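Local structure of acetyltransferase (Klebsiella pneumoniae, 5XUN) at residues B[60-64]-B[94-100]. The protein probably acetylates glycyl-tRNA(Gly) with acetyl-CoA, as the GNAT-family toxin of a type II toxin-antitoxin system. The protein carries 1 engineered substitution. Residues are numbered along the deposited sequence; the frame is centred on the assembly and turned at random.
With ACO (acetyl coenzyme *a), chain E.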
# COMPACT_ATOMS: atom_id res chain seq x y z
N LEU B 60 -23.76 7.49 7.20
CA LEU B 60 -24.05 8.61 6.32
C LEU B 60 -23.00 8.80 5.23
O LEU B 60 -23.19 9.66 4.36
CB LEU B 60 -24.19 9.91 7.14
CG LEU B 60 -25.45 10.10 8.00
CD1 LEU B 60 -26.71 9.93 7.16
CD2 LEU B 60 -25.48 9.19 9.22
N GLY B 61 -21.91 8.04 5.26
CA GLY B 61 -20.92 8.08 4.21
C GLY B 61 -19.87 7.02 4.46
O GLY B 61 -19.77 6.47 5.56
N TYR B 62 -19.09 6.73 3.42
CA TYR B 62 -18.05 5.73 3.56
C TYR B 62 -17.00 5.92 2.47
O TYR B 62 -17.23 6.61 1.48
CB TYR B 62 -18.64 4.31 3.49
CG TYR B 62 -18.98 3.83 2.09
CD1 TYR B 62 -20.20 4.13 1.49
CD2 TYR B 62 -18.08 3.05 1.38
CE1 TYR B 62 -20.50 3.67 0.20
CE2 TYR B 62 -18.36 2.60 0.12
CZ TYR B 62 -19.58 2.90 -0.47
OH TYR B 62 -19.83 2.43 -1.73
N TYR B 63 -15.83 5.30 2.68
CA TYR B 63 -14.80 5.26 1.63
C TYR B 63 -13.96 4.00 1.79
O TYR B 63 -13.95 3.37 2.85
CB TYR B 63 -13.93 6.53 1.64
CG TYR B 63 -12.90 6.67 2.75
CD1 TYR B 63 -11.67 6.01 2.69
CD2 TYR B 63 -13.13 7.51 3.83
CE1 TYR B 63 -10.72 6.17 3.68
CE2 TYR B 63 -12.19 7.67 4.84
CZ TYR B 63 -10.98 7.00 4.76
OH TYR B 63 -10.04 7.16 5.75
N THR B 64 -13.24 3.64 0.72
CA THR B 64 -12.39 2.45 0.71
C THR B 64 -10.99 2.77 0.19
O THR B 64 -10.83 3.61 -0.71
CB THR B 64 -12.99 1.31 -0.15
OG1 THR B 64 -12.89 1.66 -1.53
CG2 THR B 64 -14.44 1.09 0.18
N LEU B 94 -8.02 5.40 -3.77
CA LEU B 94 -9.33 5.66 -3.19
C LEU B 94 -10.34 5.01 -4.13
O LEU B 94 -10.68 5.56 -5.17
CB LEU B 94 -9.57 7.16 -3.06
CG LEU B 94 -10.92 7.65 -2.53
CD1 LEU B 94 -11.17 7.12 -1.15
CD2 LEU B 94 -10.96 9.18 -2.51
N GLY B 95 -10.77 3.80 -3.77
CA GLY B 95 -11.63 3.05 -4.67
C GLY B 95 -13.01 3.67 -4.78
O GLY B 95 -13.59 3.71 -5.87
N ARG B 96 -13.53 4.18 -3.67
CA ARG B 96 -14.89 4.68 -3.57
C ARG B 96 -14.96 5.71 -2.46
O ARG B 96 -14.29 5.59 -1.43
CB ARG B 96 -15.88 3.57 -3.23
CG ARG B 96 -16.19 2.66 -4.36
CD ARG B 96 -16.61 1.33 -3.83
NE ARG B 96 -16.39 0.33 -4.86
CZ ARG B 96 -15.25 -0.32 -5.01
NH1 ARG B 96 -14.23 -0.08 -4.18
NH2 ARG B 96 -15.12 -1.22 -5.97
N LEU B 97 -15.83 6.70 -2.66
CA LEU B 97 -16.16 7.68 -1.64
C LEU B 97 -17.60 8.12 -1.89
O LEU B 97 -17.95 8.41 -3.04
CB LEU B 97 -15.21 8.87 -1.69
CG LEU B 97 -15.66 10.07 -0.84
CD1 LEU B 97 -15.25 9.84 0.58
CD2 LEU B 97 -15.10 11.38 -1.37
N ALA B 98 -18.42 8.15 -0.85
CA ALA B 98 -19.82 8.50 -1.02
C ALA B 98 -20.37 9.08 0.27
O ALA B 98 -20.03 8.63 1.36
CB ALA B 98 -20.66 7.28 -1.44
N ILE B 99 -21.20 10.11 0.12
CA ILE B 99 -21.91 10.76 1.22
C ILE B 99 -23.41 10.63 0.95
O ILE B 99 -23.85 10.78 -0.19
CB ILE B 99 -21.50 12.24 1.37
CG1 ILE B 99 -20.02 12.37 1.70
CG2 ILE B 99 -22.34 12.93 2.43
CD1 ILE B 99 -19.69 12.03 3.14
N ASP B 100 -24.18 10.34 1.99
CA ASP B 100 -25.63 10.23 1.82
C ASP B 100 -26.25 11.58 1.47
O ASP B 100 -25.85 12.62 1.99
CB ASP B 100 -26.28 9.67 3.08
CG ASP B 100 -27.78 9.50 2.92
OD1 ASP B 100 -28.19 8.57 2.19
OD2 ASP B 100 -28.54 10.29 3.53
N1A ACO E . -16.47 23.04 4.28
C2A ACO E . -16.42 22.82 2.95
N3A ACO E . -17.48 22.95 2.12
C4A ACO E . -18.69 23.32 2.60
C5A ACO E . -18.83 23.58 4.04
C6A ACO E . -17.62 23.42 4.89
N6A ACO E . -17.68 23.64 6.23
N7A ACO E . -20.10 23.93 4.27
C8A ACO E . -20.73 23.89 3.07
N9A ACO E . -19.90 23.55 2.07
C1B ACO E . -20.34 23.41 0.64
C2B ACO E . -19.58 24.29 -0.34
O2B ACO E . -20.37 25.44 -0.69
C3B ACO E . -19.36 23.40 -1.55
O3B ACO E . -20.40 23.61 -2.50
P3B ACO E . -20.15 23.53 -4.10
O7A ACO E . -19.59 24.88 -4.46
O8A ACO E . -19.17 22.39 -4.26
O9A ACO E . -21.53 23.24 -4.66
C4B ACO E . -19.51 21.98 -1.03
O4B ACO E . -20.16 22.05 0.24
C5B ACO E . -18.18 21.24 -0.86
O5B ACO E . -18.41 19.85 -1.12
P1A ACO E . -18.69 18.79 0.06
O1A ACO E . -19.92 19.22 0.82
O2A ACO E . -17.42 18.50 0.81
O3A ACO E . -19.04 17.51 -0.83
P2A ACO E . -20.30 16.55 -0.53
O4A ACO E . -20.48 16.39 0.95
O5A ACO E . -21.46 16.98 -1.40
O6A ACO E . -19.69 15.19 -1.13
CBP ACO E . -19.49 13.71 -2.97
CCP ACO E . -19.31 15.14 -2.50
CDP ACO E . -18.83 12.75 -1.98
CEP ACO E . -18.88 13.54 -4.35
CAP ACO E . -21.00 13.51 -3.03
OAP ACO E . -21.52 14.39 -4.03
C9P ACO E . -21.38 12.10 -3.38
O9P ACO E . -21.46 11.23 -2.53
N8P ACO E . -21.63 11.89 -4.67
C7P ACO E . -22.31 10.71 -5.14
C6P ACO E . -21.37 9.52 -5.25
C5P ACO E . -20.08 9.98 -5.88
O5P ACO E . -20.07 10.39 -7.03
N4P ACO E . -19.00 9.91 -5.11
C3P ACO E . -17.72 10.41 -5.54
C2P ACO E . -17.04 9.49 -6.54
S1P ACO E . -15.73 8.65 -5.71
C ACO E . -14.85 8.27 -7.06
O ACO E . -15.13 8.85 -8.09
CH3 ACO E . -13.75 7.24 -6.95
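Residues 60-64 and 94-100 form an antiparallel strand pair in the central sheet of the GNAT fold. It joins strand 59-71 to strand 88-99, which lines the acetyl coenzyme A site. Tyr62 and Ala98 make the hydrogen-bonded pair, with Tyr62 N to Ala98 O and Ala98 N to Tyr62 O both 3.0 Å. Asp100 N extends the ladder to Leu60 O at 2.7 Å, and Gly95 N is hydrogen-bonded to Thr64 O, coming from above the carbonyl plane. On its other edge, strand 59-71 carries a classic beta bulge, where Leu60 and Gly61 both face Leu50 of strand 46-51.

On one face, Tyr63 CB rests on Leu97 CD1 at 3.7 Å, and Leu94 CD1 touches the same CB. The Tyr63 ring leads away from strand 88-99, stacks with Tyr48, and its hydroxyl is hydrogen-bonded to His115 of helix 108-126. On the other, Tyr62 CG sits between its backbone N and carbonyl carbon (chi1 78°), which brings ring atom CE1 within 4.0 Å of Ala98 CB. The Tyr62 hydroxyl is hydrogen-bonded to Leu28 O. Arg96 CD comes within 4.0 Å of Tyr62 OH, and the side chain carries on past the ring. A weak hydrogen bond runs from Arg96 NH1 to Thr64 OG1, 3.4 Å, in the guanidinium plane. Arg96 also makes a cation-pi contact with Phe31.

Strand 88-99 uses its other edge for the cofactor. Leu97 O accepts a bond from ACO N4P at 2.8 Å, and Ile99 N donates to ACO O9P at 2.9 Å and 173°. The pantetheine arm thus lies along the strand like an added strand, as in other GNAT enzymes. Alternate backbone groups of residues 97-99 therefore serve strand 59-71 and the cofactor, which ties the acetyl donor directly to the sheet.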